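Local coordinates for protein ICChI, a glycosylated chitinase (Ipomoea carnea, PDB 6IDN) that has chitinase and lysozyme activity and, as a glycosylated TIM-barrel plant enzyme of glycosyl hydrolase family 18, probably cleaves chitin and bacterial cell-wall polysaccharide, at residues L33-G37 and H38-P42; Y165-R168 and E169-N172; D234-S238 and E239-T243. One frame throughout, in Å; residues are numbered along the deposited sequence.

Contact 1 (L33-G37 and H38-P42)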
ATOM      1  N   LEU A  33       1.469  -7.641   6.980  1.00 19.31           N
ATOM      2  CA  LEU A  33       2.468  -8.197   7.894  1.00 20.67           C
ATOM      3  C   LEU A  33       2.321  -7.432   9.203  1.00 21.70           C
ATOM      4  O   LEU A  33       2.736  -6.275   9.310  1.00 20.12           O
ATOM      5  CB  LEU A  33       3.876  -8.074   7.315  1.00 18.45           C
ATOM      6  CG  LEU A  33       4.955  -8.948   7.959  1.00 20.73           C
ATOM      7  CD1 LEU A  33       4.772 -10.410   7.543  1.00 18.42           C
ATOM      8  CD2 LEU A  33       6.344  -8.471   7.581  1.00 21.14           C
ATOM      9  N   THR A  34       1.689  -8.064  10.199  1.00 22.82           N
ATOM     10  CA  THR A  34       1.245  -7.360  11.399  1.00 21.55           C
ATOM     11  C   THR A  34       2.216  -7.447  12.573  1.00 25.60           C
ATOM     12  O   THR A  34       2.105  -6.631  13.498  1.00 22.68           O
ATOM     13  CB  THR A  34      -0.129  -7.876  11.856  1.00 23.84           C
ATOM     14  OG1 THR A  34      -0.092  -9.297  12.083  1.00 25.11           O
ATOM     15  CG2 THR A  34      -1.177  -7.549  10.820  1.00 22.44           C
ATOM     16  N   THR A  35       3.137  -8.415  12.575  1.00 22.92           N
ATOM     17  CA  THR A  35       4.255  -8.443  13.512  1.00 21.74           C
ATOM     18  C   THR A  35       5.548  -8.506  12.715  1.00 19.49           C
ATOM     19  O   THR A  35       5.679  -9.349  11.823  1.00 22.47           O
ATOM     20  CB  THR A  35       4.190  -9.646  14.462  1.00 27.91           C
ATOM     21  OG1 THR A  35       3.065  -9.519  15.341  1.00 30.44           O
ATOM     22  CG2 THR A  35       5.477  -9.737  15.309  1.00 24.95           C
ATOM     23  N   PHE A  36       6.482  -7.601  13.016  1.00 21.97           N
ATOM     24  CA  PHE A  36       7.839  -7.667  12.477  1.00 20.39           C
ATOM     25  C   PHE A  36       8.727  -6.741  13.294  1.00 20.93           C
ATOM     26  O   PHE A  36       8.239  -5.884  14.035  1.00 21.07           O
ATOM     27  CB  PHE A  36       7.904  -7.290  10.984  1.00 19.57           C
ATOM     28  CG  PHE A  36       7.422  -5.892  10.676  1.00 19.07           C
ATOM     29  CD1 PHE A  36       8.286  -4.806  10.753  1.00 19.42           C
ATOM     30  CD2 PHE A  36       6.116  -5.673  10.282  1.00 19.42           C
ATOM     31  CE1 PHE A  36       7.841  -3.530  10.481  1.00 20.53           C
ATOM     32  CE2 PHE A  36       5.669  -4.393   9.985  1.00 18.55           C
ATOM     33  CZ  PHE A  36       6.532  -3.321  10.090  1.00 17.55           C
ATOM     34  N   GLY A  37      10.035  -6.942  13.162  1.00 20.24           N
ATOM     35  CA  GLY A  37      11.013  -6.123  13.844  1.00 22.00           C
ATOM     36  C   GLY A  37      11.265  -6.588  15.264  1.00 20.99           C
ATOM     37  O   GLY A  37      10.612  -7.486  15.792  1.00 23.41           O
ATOM     38  N   HIS A  38      12.242  -5.931  15.893  1.00 24.24           N
ATOM     39  CA  HIS A  38      12.625  -6.167  17.288  1.00 24.36           C
ATOM     40  C   HIS A  38      12.742  -7.664  17.601  1.00 27.02           C
ATOM     41  O   HIS A  38      12.287  -8.153  18.639  1.00 27.70           O
ATOM     42  CB  HIS A  38      11.693  -5.423  18.274  1.00 25.18           C
ATOM     43  CG  HIS A  38      10.235  -5.796  18.209  1.00 26.47           C
ATOM     44  ND1 HIS A  38       9.377  -5.328  17.235  1.00 22.81           N
ATOM     45  CD2 HIS A  38       9.472  -6.534  19.052  1.00 28.64           C
ATOM     46  CE1 HIS A  38       8.158  -5.791  17.458  1.00 20.42           C
ATOM     47  NE2 HIS A  38       8.187  -6.518  18.566  1.00 22.38           N
ATOM     48  N   SER A  39      13.362  -8.397  16.667  1.00 28.21           N
ATOM     49  CA  SER A  39      13.763  -9.795  16.821  1.00 26.29           C
ATOM     50  C   SER A  39      12.584 -10.758  16.879  1.00 27.64           C
ATOM     51  O   SER A  39      12.745 -11.905  17.312  1.00 33.65           O
ATOM     52  CB  SER A  39      14.661  -9.986  18.052  1.00 30.29           C
ATOM     53  OG  SER A  39      15.971  -9.509  17.794  1.00 51.33           O
ATOM     54  N   THR A  40      11.404 -10.337  16.429  1.00 29.21           N
ATOM     55  CA  THR A  40      10.265 -11.235  16.352  1.00 24.31           C
ATOM     56  C   THR A  40      10.326 -12.084  15.092  1.00 34.01           C
ATOM     57  O   THR A  40      10.937 -11.717  14.088  1.00 27.83           O
ATOM     58  CB  THR A  40       8.944 -10.469  16.337  1.00 25.77           C
ATOM     59  OG1 THR A  40       8.865  -9.672  15.137  1.00 25.01           O
ATOM     60  CG2 THR A  40       8.821  -9.590  17.565  1.00 25.96           C
ATOM     61  N   THR A  41       9.671 -13.231  15.161  1.00 29.38           N
ATOM     62  CA  THR A  41       9.316 -13.965  13.960  1.00 29.71           C
ATOM     63  C   THR A  41       8.128 -13.268  13.306  1.00 25.93           C
ATOM     64  O   THR A  41       7.062 -13.182  13.924  1.00 29.07           O
ATOM     65  CB  THR A  41       8.956 -15.401  14.296  1.00 32.54           C
ATOM     66  OG1 THR A  41      10.075 -16.036  14.923  1.00 34.07           O
ATOM     67  CG2 THR A  41       8.593 -16.158  13.033  1.00 38.38           C
ATOM     68  N   PRO A  42       8.269 -12.733  12.093  1.00 26.00           N
ATOM     69  CA  PRO A  42       7.172 -11.945  11.523  1.00 24.76           C
ATOM     70  C   PRO A  42       5.915 -12.777  11.327  1.00 28.23           C
ATOM     71  O   PRO A  42       5.962 -14.001  11.159  1.00 28.32           O
ATOM     72  CB  PRO A  42       7.743 -11.444  10.190  1.00 21.41           C
ATOM     73  CG  PRO A  42       9.231 -11.430  10.418  1.00 22.10           C
ATOM     74  CD  PRO A  42       9.495 -12.645  11.288  1.00 23.22           C
TER
HETATM   75  O   HOH W   1      11.443  -9.418  12.536  1.00 20.55           O
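L33 lies alongside P42, the two side chains pointing the same way, with CD1 of L33 4.1 Å from CB of P42. They stand at the open end of a beta hairpin that leaves barrel strand 27-36, reverses in a type I' beta turn from G37 to T40 and comes back as strand 43-44. Y99 of helix 90-103 touches both residues and extends the apolar patch. At T34 and T35 the strand carries a classic beta bulge, both residues facing I43. T35 then turns its side chain in to the loop: with OG1 beside the backbone N (chi1 -67°), CG2 falls anti to that N and comes to 3.4 Å from OG1 of T40. Its carbonyl O meets CA of P42 at 3.0 Å in a CA-H...O contact, bent to 126° at the hydrogen. F36 joins the apolar patch through its CB, which rests 4.2 Å from CB of P42. G37 opens the turn, and H38 and S39, both in left-handed conformations, form its corners. The N of G37 and the O of T40 are bridged by one water, which accepts from the former and donates to the latter. The ring of H38 folds back so that the O of G37 lies over one face, and beyond the segments it bonds through ND1 to the O of Y86 and stacks on the Y86 ring. Two donors of T40 converge on the O of G37: N at 3.0 Å, above the carbonyl plane, and OG1 at 2.9 Å, in that plane on a lone pair.

Contact 2 (Y165-R168 and E169-N172). With NAG (2-acetamido-2-deoxy-beta-D-glucopyranose), chain C.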
ATOM      1  N   TYR A 165       3.603  11.525  11.033  0.54 19.09           N
ATOM      2  CA  TYR A 165       4.529  11.121  12.091  0.54 19.76           C
ATOM      3  C   TYR A 165       5.257   9.836  11.730  0.54 19.03           C
ATOM      4  O   TYR A 165       6.481   9.738  11.878  0.54 19.19           O
ATOM      5  CB  TYR A 165       3.799  10.931  13.427  0.54 21.61           C
ATOM      6  CG  TYR A 165       4.583  10.072  14.424  0.54 23.85           C
ATOM      7  CD1 TYR A 165       5.696  10.577  15.090  0.54 29.63           C
ATOM      8  CD2 TYR A 165       4.216   8.757  14.691  0.54 21.83           C
ATOM      9  CE1 TYR A 165       6.420   9.792  15.992  0.54 24.65           C
ATOM     10  CE2 TYR A 165       4.935   7.968  15.598  0.54 22.70           C
ATOM     11  CZ  TYR A 165       6.036   8.489  16.242  0.54 24.08           C
ATOM     12  OH  TYR A 165       6.745   7.704  17.147  0.54 25.10           O
ATOM     13  N   TYR A 166       4.512   8.826  11.268  1.00 16.98           N
ATOM     14  CA  TYR A 166       5.101   7.502  11.124  1.00 18.76           C
ATOM     15  C   TYR A 166       6.018   7.421   9.928  1.00 19.11           C
ATOM     16  O   TYR A 166       7.028   6.709   9.970  1.00 18.48           O
ATOM     17  CB  TYR A 166       4.012   6.437  11.007  1.00 20.95           C
ATOM     18  CG  TYR A 166       3.158   6.378  12.240  1.00 17.09           C
ATOM     19  CD1 TYR A 166       3.578   5.695  13.373  1.00 19.93           C
ATOM     20  CD2 TYR A 166       1.944   7.036  12.279  1.00 21.33           C
ATOM     21  CE1 TYR A 166       2.786   5.675  14.517  1.00 22.48           C
ATOM     22  CE2 TYR A 166       1.156   7.021  13.405  1.00 20.52           C
ATOM     23  CZ  TYR A 166       1.577   6.336  14.520  1.00 21.84           C
ATOM     24  OH  TYR A 166       0.762   6.330  15.636  1.00 31.71           O
ATOM     25  N   LEU A 167       5.681   8.135   8.852  1.00 17.60           N
ATOM     26  CA  LEU A 167       6.326   7.923   7.569  1.00 15.20           C
ATOM     27  C   LEU A 167       7.098   9.119   7.049  1.00 17.87           C
ATOM     28  O   LEU A 167       7.653   9.035   5.945  1.00 17.60           O
ATOM     29  CB  LEU A 167       5.290   7.495   6.518  1.00 14.75           C
ATOM     30  CG  LEU A 167       4.730   6.102   6.765  1.00 17.07           C
ATOM     31  CD1 LEU A 167       3.508   5.858   5.899  1.00 19.20           C
ATOM     32  CD2 LEU A 167       5.824   5.072   6.477  1.00 17.50           C
ATOM     33  N   ARG A 168       7.168  10.231   7.786  1.00 16.79           N
ATOM     34  CA  ARG A 168       7.832  11.398   7.205  1.00 18.24           C
ATOM     35  C   ARG A 168       9.293  11.100   6.899  1.00 17.90           C
ATOM     36  O   ARG A 168       9.788  11.480   5.836  1.00 17.62           O
ATOM     37  CB  ARG A 168       7.690  12.624   8.111  1.00 21.94           C
ATOM     38  CG  ARG A 168       8.408  12.556   9.396  1.00 23.74           C
ATOM     39  CD  ARG A 168       8.048  13.749  10.274  1.00 36.45           C
ATOM     40  NE  ARG A 168       8.602  14.995   9.757  1.00 28.06           N
ATOM     41  CZ  ARG A 168       8.500  16.169  10.374  1.00 34.92           C
ATOM     42  NH1 ARG A 168       7.842  16.271  11.531  1.00 33.09           N
ATOM     43  NH2 ARG A 168       9.042  17.251   9.829  1.00 33.09           N
ATOM     44  N   GLU A 169       9.983  10.364   7.775  1.00 17.31           N
ATOM     45  CA  GLU A 169      11.401  10.085   7.544  1.00 17.28           C
ATOM     46  C   GLU A 169      11.585   9.138   6.372  1.00 17.37           C
ATOM     47  O   GLU A 169      12.498   9.313   5.557  1.00 18.06           O
ATOM     48  CB  GLU A 169      12.047   9.489   8.793  1.00 19.84           C
ATOM     49  CG  GLU A 169      12.234  10.460   9.946  1.00 21.88           C
ATOM     50  CD  GLU A 169      12.905   9.807  11.140  1.00 34.68           C
ATOM     51  OE1 GLU A 169      13.002   8.561  11.160  1.00 27.01           O
ATOM     52  OE2 GLU A 169      13.340  10.524  12.070  1.00 38.91           O
ATOM     53  N   ALA A 170      10.747   8.110   6.283  1.00 14.64           N
ATOM     54  CA  ALA A 170      10.858   7.186   5.163  1.00 13.84           C
ATOM     55  C   ALA A 170      10.606   7.914   3.852  1.00 13.89           C
ATOM     56  O   ALA A 170      11.381   7.788   2.890  1.00 14.65           O
ATOM     57  CB  ALA A 170       9.873   6.025   5.355  1.00 14.85           C
ATOM     58  N   ILE A 171       9.549   8.725   3.809  1.00 13.77           N
ATOM     59  CA  ILE A 171       9.236   9.439   2.574  1.00 11.20           C
ATOM     60  C   ILE A 171      10.341  10.418   2.214  1.00 13.98           C
ATOM     61  O   ILE A 171      10.635  10.618   1.034  1.00 15.42           O
ATOM     62  CB  ILE A 171       7.856  10.123   2.694  1.00 14.03           C
ATOM     63  CG1 ILE A 171       6.776   9.037   2.628  1.00 15.33           C
ATOM     64  CG2 ILE A 171       7.631  11.130   1.570  1.00 15.09           C
ATOM     65  CD1 ILE A 171       5.386   9.503   3.101  1.00 15.22           C
ATOM     66  N   ASN A 172      10.997  11.018   3.214  1.00 13.83           N
ATOM     67  CA  ASN A 172      12.052  11.996   2.967  1.00 13.67           C
ATOM     68  C   ASN A 172      13.337  11.373   2.431  1.00 15.41           C
ATOM     69  O   ASN A 172      14.274  12.121   2.113  1.00 16.66           O
ATOM     70  CB  ASN A 172      12.346  12.744   4.273  1.00 16.74           C
ATOM     71  CG  ASN A 172      12.824  14.171   4.068  1.00 21.90           C
ATOM     72  OD1 ASN A 172      12.989  14.670   2.947  1.00 19.51           O
ATOM     73  ND2 ASN A 172      13.030  14.852   5.181  1.00 20.13           N
TER
HETATM   74  C1  NAG C   1      13.482  16.210   5.169  1.00 21.15           C
HETATM   75  C2  NAG C   1      12.659  17.083   6.116  1.00 24.51           C
HETATM   76  C3  NAG C   1      13.244  18.499   6.178  1.00 21.94           C
HETATM   77  C4  NAG C   1      14.735  18.436   6.492  1.00 21.10           C
HETATM   78  C5  NAG C   1      15.441  17.516   5.502  1.00 19.99           C
HETATM   79  C6  NAG C   1      16.907  17.309   5.804  1.00 22.95           C
HETATM   80  C7  NAG C   1      10.276  16.559   6.415  1.00 24.01           C
HETATM   81  C8  NAG C   1       8.899  16.671   5.829  1.00 28.33           C
HETATM   82  N2  NAG C   1      11.265  17.108   5.699  1.00 21.37           N
HETATM   83  O3  NAG C   1      12.581  19.263   7.187  1.00 25.70           O
HETATM   84  O4  NAG C   1      15.305  19.738   6.414  1.00 22.85           O
HETATM   85  O5  NAG C   1      14.835  16.218   5.567  1.00 19.88           O
HETATM   86  O6  NAG C   1      17.511  16.425   4.869  1.00 27.52           O
HETATM   87  O7  NAG C   1      10.479  16.022   7.499  1.00 29.07           O
HETATM   88  O   HOH W   2       8.991   9.373  10.550  1.00 21.27           O
HETATM   89  O   HOH W   3       9.466   7.122   8.738  1.00 17.60           O
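The O of L167 accepts from N of I171 at 2.9 Å in a nearly straight bond (170°), a turn of the short helix 168-171, and CB of L167 also packs 4.0 Å from CD1 of I171. The O of R168 takes N of N172, also at 2.9 Å but more bent, at 143°. One step earlier, waters bridge carbonyls to the amides four residues on: one molecule donates to the O of Y165 and accepts from N of E169, and a second links the O of Y166 to N of A170 in the same sense. D164 OD2 receives N of L167 just ahead of the helix. At the outer end, ND2 of N172 is joined covalently to C1 of the NAG, 1.4 Å away, so this is an N-glycosylation site. R168 reaches the sugar with a chain bent at chi3 (-70°), which brings the guanidinium edge to the acetamide. There O7 of the NAG receives both NE of R168, at 3.1 Å, and NH2 of R168, at 3.0 Å. One oxygen gripped by two N-H groups, next to a covalent tether, probably restrains the acetamide and with it the orientation of the first sugar.

Contact 3 (D234-S238 and E239-T243). With CA (calcium ion), chain E.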
ATOM      1  N   ASP A 234     -19.411  10.689  -8.656  1.00 22.23           N
ATOM      2  CA  ASP A 234     -19.599  11.814  -9.572  1.00 21.30           C
ATOM      3  C   ASP A 234     -18.909  13.073  -9.054  1.00 22.59           C
ATOM      4  O   ASP A 234     -18.355  13.856  -9.840  1.00 22.93           O
ATOM      5  CB  ASP A 234     -21.089  12.045  -9.807  1.00 24.58           C
ATOM      6  CG  ASP A 234     -21.693  10.985 -10.709  1.00 37.64           C
ATOM      7  OD1 ASP A 234     -20.970  10.474 -11.593  1.00 48.56           O
ATOM      8  OD2 ASP A 234     -22.885  10.663 -10.542  1.00 52.56           O
ATOM      9  N   ASP A 235     -18.915  13.276  -7.734  1.00 19.19           N
ATOM     10  CA  ASP A 235     -18.197  14.406  -7.152  1.00 21.06           C
ATOM     11  C   ASP A 235     -16.694  14.258  -7.324  1.00 19.75           C
ATOM     12  O   ASP A 235     -15.988  15.248  -7.551  1.00 19.96           O
ATOM     13  CB  ASP A 235     -18.521  14.533  -5.666  1.00 16.99           C
ATOM     14  CG  ASP A 235     -19.906  15.095  -5.396  1.00 22.33           C
ATOM     15  OD1 ASP A 235     -20.663  15.469  -6.329  1.00 23.77           O
ATOM     16  OD2 ASP A 235     -20.241  15.149  -4.205  1.00 25.84           O
ATOM     17  N   LEU A 236     -16.169  13.045  -7.138  1.00 18.20           N
ATOM     18  CA  LEU A 236     -14.746  12.833  -7.373  1.00 16.06           C
ATOM     19  C   LEU A 236     -14.381  13.208  -8.801  1.00 19.44           C
ATOM     20  O   LEU A 236     -13.396  13.916  -9.049  1.00 20.37           O
ATOM     21  CB  LEU A 236     -14.383  11.371  -7.087  1.00 17.67           C
ATOM     22  CG  LEU A 236     -12.913  11.021  -7.273  1.00 16.58           C
ATOM     23  CD1 LEU A 236     -12.095  11.683  -6.168  1.00 17.62           C
ATOM     24  CD2 LEU A 236     -12.702   9.515  -7.261  1.00 17.57           C
ATOM     25  N   ILE A 237     -15.188  12.752  -9.753  1.00 17.92           N
ATOM     26  CA  ILE A 237     -14.903  12.982 -11.166  1.00 18.10           C
ATOM     27  C   ILE A 237     -14.984  14.461 -11.506  1.00 23.70           C
ATOM     28  O   ILE A 237     -14.200  14.966 -12.323  1.00 21.67           O
ATOM     29  CB  ILE A 237     -15.863  12.139 -12.020  1.00 19.84           C
ATOM     30  CG1 ILE A 237     -15.530  10.655 -11.865  1.00 23.73           C
ATOM     31  CG2 ILE A 237     -15.818  12.576 -13.480  1.00 26.79           C
ATOM     32  CD1 ILE A 237     -16.680   9.736 -12.267  1.00 24.72           C
ATOM     33  N   SER A 238     -15.931  15.182 -10.905  1.00 19.97           N
ATOM     34  CA  SER A 238     -16.149  16.560 -11.320  1.00 21.40           C
ATOM     35  C   SER A 238     -15.381  17.573 -10.486  1.00 20.14           C
ATOM     36  O   SER A 238     -15.062  18.650 -10.995  1.00 24.70           O
ATOM     37  CB  SER A 238     -17.641  16.902 -11.296  1.00 30.03           C
ATOM     38  OG  SER A 238     -18.138  16.854  -9.974  1.00 31.53           O
ATOM     39  N   GLU A 239     -15.082  17.272  -9.222  1.00 18.54           N
ATOM     40  CA  GLU A 239     -14.477  18.251  -8.323  1.00 20.22           C
ATOM     41  C   GLU A 239     -13.012  18.007  -8.013  1.00 18.06           C
ATOM     42  O   GLU A 239     -12.315  18.960  -7.662  1.00 18.90           O
ATOM     43  CB  GLU A 239     -15.221  18.287  -6.982  1.00 16.85           C
ATOM     44  CG  GLU A 239     -16.684  18.639  -7.106  1.00 17.88           C
ATOM     45  CD  GLU A 239     -17.484  18.311  -5.868  1.00 25.39           C
ATOM     46  OE1 GLU A 239     -16.880  18.259  -4.773  1.00 22.31           O
ATOM     47  OE2 GLU A 239     -18.722  18.139  -5.989  1.00 25.42           O
ATOM     48  N   VAL A 240     -12.533  16.762  -8.077  1.00 15.39           N
ATOM     49  CA  VAL A 240     -11.215  16.449  -7.536  1.00 14.87           C
ATOM     50  C   VAL A 240     -10.248  15.979  -8.615  1.00 17.82           C
ATOM     51  O   VAL A 240      -9.167  16.559  -8.783  1.00 17.17           O
ATOM     52  CB  VAL A 240     -11.333  15.395  -6.424  1.00 14.58           C
ATOM     53  CG1 VAL A 240      -9.940  14.950  -5.961  1.00 14.45           C
ATOM     54  CG2 VAL A 240     -12.137  15.958  -5.273  1.00 18.67           C
ATOM     55  N   LEU A 241     -10.612  14.917  -9.335  1.00 18.10           N
ATOM     56  CA  LEU A 241      -9.702  14.354 -10.337  1.00 19.84           C
ATOM     57  C   LEU A 241      -9.150  15.385 -11.316  1.00 22.86           C
ATOM     58  O   LEU A 241      -7.927  15.402 -11.523  1.00 20.75           O
ATOM     59  CB  LEU A 241     -10.392  13.199 -11.077  1.00 19.14           C
ATOM     60  CG  LEU A 241     -10.533  11.927 -10.225  1.00 18.34           C
ATOM     61  CD1 LEU A 241     -11.253  10.839 -10.987  1.00 19.21           C
ATOM     62  CD2 LEU A 241      -9.180  11.430  -9.766  1.00 22.69           C
ATOM     63  N   PRO A 242      -9.949  16.263 -11.931  1.00 19.87           N
ATOM     64  CA  PRO A 242      -9.358  17.203 -12.903  1.00 20.76           C
ATOM     65  C   PRO A 242      -8.359  18.164 -12.278  1.00 24.35           C
ATOM     66  O   PRO A 242      -7.451  18.637 -12.971  1.00 25.36           O
ATOM     67  CB  PRO A 242     -10.575  17.943 -13.466  1.00 33.10           C
ATOM     68  CG  PRO A 242     -11.765  17.110 -13.107  1.00 28.67           C
ATOM     69  CD  PRO A 242     -11.413  16.428 -11.825  1.00 20.99           C
ATOM     70  N   THR A 243      -8.489  18.460 -10.985  1.00 23.10           N
ATOM     71  CA  THR A 243      -7.538  19.341 -10.315  1.00 22.84           C
ATOM     72  C   THR A 243      -6.231  18.614  -9.994  1.00 21.31           C
ATOM     73  O   THR A 243      -5.144  19.110 -10.319  1.00 22.93           O
ATOM     74  CB  THR A 243      -8.167  19.921  -9.039  1.00 22.42           C
ATOM     75  OG1 THR A 243      -9.316  20.727  -9.379  1.00 32.65           O
ATOM     76  CG2 THR A 243      -7.141  20.790  -8.292  1.00 22.36           C
TER
HETATM   77 CA    CA E 313     -21.724  16.660  -3.517  1.00 13.66          CA
HETATM   78  O   HOH W   4     -22.848  16.346  -5.416  1.00 31.26           O
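L236 meets both V240 and L241 across the next turn of the helix. Its CD1 lies 3.8 Å from CB of V240 and its CG 3.9 Å from CG of L241. With CG anti to the backbone N (chi1 -179°), the L236 side chain swings its end back toward these partners although its first bond leads away from them. L216 of strand 213-219 touches both L236 and V240. All this belongs to helix 233-244 of the beta-alpha-beta unit that links strands 213-219 and 250-256 of the TIM barrel. The helix is irregular here: the O of L236 accepts from N of V240 at 3.1 Å and, in a wider pi-type turn, from N of L241 at 3.0 Å. P242 has no N-H to offer to the turn before, and its CD sits 3.2 Å from the O of I237. The axes of the short segments 234-238 and 239-243 lie 29° apart. On the polar side, N of E239 bonds to the O of D235, and the two carboxylates run side by side, their planes 32° apart. OD1 of D235 and OE2 of E239 are 3.3 Å apart, a like-charge approach that the neighbouring calcium probably eases. OE1 of E239 bonds to OH of Y191, while OD2 of D235 binds the calcium ion at 2.2 Å, and a water on the same calcium donates to OD1 of D235.

In the fold
The contacts follow one another along the chain, each a local turn on the periphery of the same TIM barrel. Contact 1 extends strand 27-36, contact 2 forms the short helix 168-171 between strands 153-156 and 178-182, and contact 3 lies in helix 233-244 between strands 213-219 and 250-256. Centre to centre, contacts 1 and 2 are about 20 Å apart, contacts 2 and 3 about 28 Å, and contacts 1 and 3 about 40 Å, on opposite sides of the chain's centre. None touches another; they are related through the barrel sheet. Contact 2 bears a glycan and contact 3 binds a calcium ion, the nearest atoms of these two contacts being about 19 Å apart.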